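Local coordinates for probable adhesion protein (Pseudomonas aeruginosa PAO1, PDB 6R3Z), which probably serves as the metal-binding periplasmic component of a transport system, capturing ferrous iron and related divalent ions, here with nickel bound in their place, at residues Val173-His177 and Gly178-Tyr182; Ser206-Lys209 and Lys210-Gln214. One frame throughout, in Å; residues are numbered along the deposited sequence.

From the N terminus, the chain first builds a domain around the parallel sheet 29-32, 8-11, 58-61, 84-86, and only later enters the second domain, where both contacts lie. Contact 1 turns strand 172-175 into helix 181-185 and places His-177 at the nickel ion between the domains. After strand 193-194 and His-199, another nickel ligand, helix 205-217 carries contact 2. Each joins directly consecutive segments, contact 1 closing only a tight turn and contact 2 successive helical turns, so neither closes a long loop. They are in series, neither nesting nor crossing, with centres about 16 Å apart. Tyr-233 and Ile-237 join them indirectly, each touching Ile-176 and Leu-208.

Contact 1. Residues Val173-His177 and Gly178-Tyr182; sequences VATIH and GAYDY. With NI (nickel (II) ion), chain B.
Ala-179 N reaches back to His-177 O at 2.9 Å in a weak, bent hydrogen bond (146°), and Thr-175 OG1 donates to the same oxygen over 2.7 Å from above the carbonyl plane. With chi1 at 72°, the threonine hydroxyl sits between its own N and carbonyl carbon, facing the turn. A water donates to Thr-175 OG1 and to Asp-181 OD1 and accepts from Tyr-180 N (2.9 Å), linking the end of the strand to the first turn of the helix.

Apolar contacts fill in around these bonds. Thr-175 CG2 meets the edge of the Tyr-180 ring, 4.0 Å from CD2, while Ala-179 CB lies over the centre of one face of that ring and also abuts His-177 CD2 at 3.5 Å, in the imidazole plane. The tyrosine hydroxyl is held by Glu-226.

Metal coordination completes the contact: His-177 NE2 binds nickel at 2.2 Å, joined by His-41, His-66, His-111, His-199 and His-250. The loop after strand 172-175 of a beta-alpha-beta unit thus supplies one ligand to the six-histidine interdomain metal site of this solute-binding protein.

Contact 2. Residues Ser206-Lys209 and Lys210-Gln214; sequences SQLK and KTIDQ
Leu-208 and Ile-212, one turn apart on the alpha-helix 205-217, form the packed stripe of this contact. CD1 of the isoleucine comes within 3.9 Å of Leu-208 CG and lies nearly as near to Leu-208 CD1, so the end of one side chain rests against the fork of the other. The leucine CG stands anti to its N (chi1 177°), which swings the branched end along the helix toward Ile-212. Both side chains also touch Ile-237 of helix 234-241, and Leu-208 further contacts Val-195 and Tyr-233; this is the face by which the helix packs onto the rest of its domain. Thr-211, beside the stripe, touches Val-195 as well. At the border of the packed face Gln-207 lies against Pro-197 and turns back toward the start of the helix, where its OE1 accepts from Ser-204 N.

Beneath the side chains runs regular i to i+4 hydrogen bonding. Lys-210 N, Thr-211 N, Ile-212 N and Asp-213 N donate to the carbonyl oxygens of Ser-206, Gln-207, Leu-208 and Lys-209 respectively. Of these, the bond from Thr-211 N to Gln-207 O is the shortest, at 2.8 Å.

The solvent side is looser and polar. Lys-210 lays its aliphatic chain past the preceding turn, with CG 3.4 Å from Ser-206 O. Lys-209 runs extended through its first three torsions and bends only at the last (chi4 -67°), bringing the ammonium group over the next turn to Asp-213. That carboxylate is divided between two lysines: OD1 pairs with Lys-216, whereas OD2 receives the weak hydrogen bond of a salt bridge from Lys-209 NZ, 3.1 Å away.

Contact 1. Residues Val173-His177 and Gly178-Tyr182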
loop_
_atom_site.group_PDB
_atom_site.type_symbol
_atom_site.label_atom_id
_atom_site.label_comp_id
_atom_site.label_asym_id
_atom_site.label_seq_id
_atom_site.Cartn_x
_atom_site.Cartn_y
_atom_site.Cartn_z
ATOM N N VAL A 173 2.435 -10.806 -16.460
ATOM C CA VAL A 173 2.123 -10.886 -15.031
ATOM C C VAL A 173 0.631 -10.654 -14.771
ATOM O O VAL A 173 0.032 -9.775 -15.376
ATOM C CB VAL A 173 2.981 -9.778 -14.322
ATOM C CG1 VAL A 173 2.524 -9.483 -12.900
ATOM C CG2 VAL A 173 4.468 -10.129 -14.355
ATOM N N ALA A 174 0.066 -11.416 -13.838
ATOM C CA ALA A 174 -1.299 -11.224 -13.354
ATOM C C ALA A 174 -1.249 -11.081 -11.811
ATOM O O ALA A 174 -0.305 -11.557 -11.173
ATOM C CB ALA A 174 -2.180 -12.397 -13.744
ATOM N N THR A 175 -2.248 -10.413 -11.218
ATOM C CA THR A 175 -2.350 -10.284 -9.765
ATOM C C THR A 175 -3.796 -10.578 -9.361
ATOM O O THR A 175 -4.702 -10.378 -10.173
ATOM C CB THR A 175 -1.879 -8.917 -9.210
ATOM O OG1 THR A 175 -2.822 -7.877 -9.526
ATOM C CG2 THR A 175 -0.451 -8.537 -9.651
ATOM N N ILE A 176 -4.021 -11.023 -8.116
ATOM C CA ILE A 176 -5.409 -11.265 -7.644
ATOM C C ILE A 176 -6.039 -9.893 -7.307
ATOM O O ILE A 176 -7.100 -9.551 -7.840
ATOM C CB ILE A 176 -5.424 -12.207 -6.395
ATOM C CG1 ILE A 176 -4.920 -13.643 -6.721
ATOM C CG2 ILE A 176 -6.836 -12.244 -5.741
ATOM C CD1 ILE A 176 -5.707 -14.438 -7.749
ATOM N N HIS A 177 -5.362 -9.123 -6.419
ATOM C CA HIS A 177 -5.771 -7.785 -5.970
ATOM C C HIS A 177 -5.056 -6.757 -6.850
ATOM O O HIS A 177 -3.906 -6.982 -7.218
ATOM C CB HIS A 177 -5.404 -7.599 -4.486
ATOM C CG HIS A 177 -6.064 -6.445 -3.800
ATOM N ND1 HIS A 177 -7.328 -6.569 -3.230
ATOM C CD2 HIS A 177 -5.581 -5.213 -3.517
ATOM C CE1 HIS A 177 -7.575 -5.405 -2.647
ATOM N NE2 HIS A 177 -6.539 -4.569 -2.764
ATOM N N GLY A 178 -5.733 -5.663 -7.205
ATOM C CA GLY A 178 -5.130 -4.631 -8.064
ATOM C C GLY A 178 -4.184 -3.691 -7.318
ATOM O O GLY A 178 -4.230 -2.478 -7.522
ATOM N N ALA A 179 -3.318 -4.241 -6.454
ATOM C CA ALA A 179 -2.449 -3.472 -5.565
ATOM C C ALA A 179 -1.035 -3.197 -6.055
ATOM O O ALA A 179 -0.339 -2.404 -5.406
ATOM C CB ALA A 179 -2.353 -4.200 -4.224
ATOM N N TYR A 180 -0.565 -3.904 -7.110
ATOM C CA TYR A 180 0.862 -3.916 -7.444
ATOM C C TYR A 180 1.297 -3.221 -8.733
ATOM O O TYR A 180 2.464 -3.351 -9.129
ATOM C CB TYR A 180 1.334 -5.380 -7.432
ATOM C CG TYR A 180 0.981 -6.037 -6.113
ATOM C CD1 TYR A 180 1.581 -5.621 -4.926
ATOM C CD2 TYR A 180 -0.101 -6.911 -6.017
ATOM C CE1 TYR A 180 1.209 -6.157 -3.695
ATOM C CE2 TYR A 180 -0.492 -7.452 -4.786
ATOM C CZ TYR A 180 0.144 -7.044 -3.623
ATOM O OH TYR A 180 -0.227 -7.559 -2.398
ATOM N N ASP A 181 0.412 -2.427 -9.346
ATOM C CA ASP A 181 0.790 -1.714 -10.563
ATOM C C ASP A 181 1.951 -0.730 -10.290
ATOM O O ASP A 181 2.904 -0.718 -11.068
ATOM C CB ASP A 181 -0.437 -1.034 -11.182
ATOM C CG ASP A 181 -1.524 -2.057 -11.499
ATOM O OD1 ASP A 181 -2.250 -2.474 -10.552
ATOM O OD2 ASP A 181 -1.625 -2.471 -12.676
ATOM N N TYR A 182 1.910 0.026 -9.153
ATOM C CA TYR A 182 3.010 0.963 -8.821
ATOM C C TYR A 182 4.288 0.194 -8.474
ATOM O O TYR A 182 5.384 0.617 -8.844
ATOM C CB TYR A 182 2.659 1.868 -7.638
ATOM C CG TYR A 182 1.475 2.768 -7.882
ATOM C CD1 TYR A 182 1.619 3.972 -8.565
ATOM C CD2 TYR A 182 0.201 2.404 -7.457
ATOM C CE1 TYR A 182 0.525 4.797 -8.817
ATOM C CE2 TYR A 182 -0.906 3.226 -7.698
ATOM C CZ TYR A 182 -0.735 4.419 -8.382
ATOM O OH TYR A 182 -1.802 5.244 -8.638
HETATM NI NI NI B . -6.467 -2.676 -1.682
HETATM O O HOH W 1 -1.822 -5.284 -9.348
#

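Contact 2. Residues Ser206-Lys209 and Lys210-Gln214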
loop_
_atom_site.group_PDB
_atom_site.type_symbol
_atom_site.label_atom_id
_atom_site.label_comp_id
_atom_site.label_asym_id
_atom_site.label_seq_id
_atom_site.Cartn_x
_atom_site.Cartn_y
_atom_site.Cartn_z
ATOM N N SER A 206 -18.334 -17.391 -13.119
ATOM C CA SER A 206 -18.230 -17.070 -14.562
ATOM C C SER A 206 -17.038 -16.150 -14.877
ATOM O O SER A 206 -16.291 -16.398 -15.835
ATOM C CB SER A 206 -19.521 -16.428 -15.073
ATOM O OG SER A 206 -20.575 -17.369 -15.158
ATOM N N GLN A 207 -16.833 -15.119 -14.049
ATOM C CA GLN A 207 -15.706 -14.171 -14.195
ATOM C C GLN A 207 -14.356 -14.890 -13.983
ATOM O O GLN A 207 -13.426 -14.696 -14.766
ATOM C CB GLN A 207 -15.846 -13.005 -13.210
ATOM C CG GLN A 207 -16.928 -11.988 -13.616
ATOM C CD GLN A 207 -17.175 -10.958 -12.550
ATOM O OE1 GLN A 207 -17.208 -11.254 -11.345
ATOM N NE2 GLN A 207 -17.412 -9.723 -12.984
ATOM N N LEU A 208 -14.259 -15.723 -12.929
ATOM C CA LEU A 208 -13.032 -16.475 -12.650
ATOM C C LEU A 208 -12.693 -17.436 -13.828
ATOM O O LEU A 208 -11.535 -17.460 -14.257
ATOM C CB LEU A 208 -13.159 -17.245 -11.336
ATOM C CG LEU A 208 -11.971 -18.131 -10.969
ATOM C CD1 LEU A 208 -10.707 -17.297 -10.739
ATOM C CD2 LEU A 208 -12.305 -19.019 -9.793
ATOM N N LYS A 209 -13.700 -18.162 -14.376
ATOM C CA LYS A 209 -13.483 -19.040 -15.536
ATOM C C LYS A 209 -12.946 -18.220 -16.724
ATOM O O LYS A 209 -11.981 -18.643 -17.381
ATOM C CB LYS A 209 -14.774 -19.765 -15.935
ATOM C CG LYS A 209 -14.550 -20.853 -16.986
ATOM C CD LYS A 209 -15.822 -21.240 -17.710
ATOM C CE LYS A 209 -15.581 -22.348 -18.713
ATOM N NZ LYS A 209 -14.723 -21.905 -19.849
ATOM N N LYS A 210 -13.549 -17.033 -16.976
ATOM C CA LYS A 210 -13.101 -16.163 -18.077
ATOM C C LYS A 210 -11.655 -15.696 -17.834
ATOM O O LYS A 210 -10.819 -15.778 -18.752
ATOM C CB LYS A 210 -14.051 -14.974 -18.286
ATOM C CG LYS A 210 -15.382 -15.382 -18.948
ATOM C CD LYS A 210 -16.268 -14.177 -19.353
ATOM C CE LYS A 210 -16.826 -13.404 -18.179
ATOM N NZ LYS A 210 -17.849 -12.408 -18.593
ATOM N N THR A 211 -11.328 -15.300 -16.584
ATOM C CA THR A 211 -9.957 -14.890 -16.254
ATOM C C THR A 211 -8.957 -16.041 -16.496
ATOM O O THR A 211 -7.905 -15.803 -17.101
ATOM C CB THR A 211 -9.873 -14.296 -14.838
ATOM O OG1 THR A 211 -10.650 -13.091 -14.822
ATOM C CG2 THR A 211 -8.419 -13.976 -14.432
ATOM N N ILE A 212 -9.285 -17.269 -16.044
ATOM C CA ILE A 212 -8.427 -18.454 -16.252
ATOM C C ILE A 212 -8.174 -18.665 -17.769
ATOM O O ILE A 212 -7.021 -18.800 -18.188
ATOM C CB ILE A 212 -9.000 -19.702 -15.530
ATOM C CG1 ILE A 212 -8.832 -19.540 -13.980
ATOM C CG2 ILE A 212 -8.359 -21.007 -16.043
ATOM C CD1 ILE A 212 -9.691 -20.460 -13.120
ATOM N N ASP A 213 -9.255 -18.585 -18.585
ATOM C CA ASP A 213 -9.146 -18.700 -20.053
ATOM C C ASP A 213 -8.201 -17.645 -20.640
ATOM O O ASP A 213 -7.375 -17.971 -21.485
ATOM C CB ASP A 213 -10.528 -18.651 -20.724
ATOM C CG ASP A 213 -11.341 -19.922 -20.524
ATOM O OD1 ASP A 213 -10.737 -20.976 -20.188
ATOM O OD2 ASP A 213 -12.577 -19.870 -20.710
ATOM N N GLN A 214 -8.284 -16.406 -20.137
ATOM C CA GLN A 214 -7.446 -15.284 -20.552
ATOM C C GLN A 214 -5.963 -15.509 -20.183
ATOM O O GLN A 214 -5.079 -15.168 -20.978
ATOM C CB GLN A 214 -7.941 -14.016 -19.889
ATOM C CG GLN A 214 -7.600 -12.755 -20.631
ATOM C CD GLN A 214 -8.538 -11.668 -20.186
ATOM O OE1 GLN A 214 -8.618 -11.324 -19.000
ATOM N NE2 GLN A 214 -9.252 -11.091 -21.126
#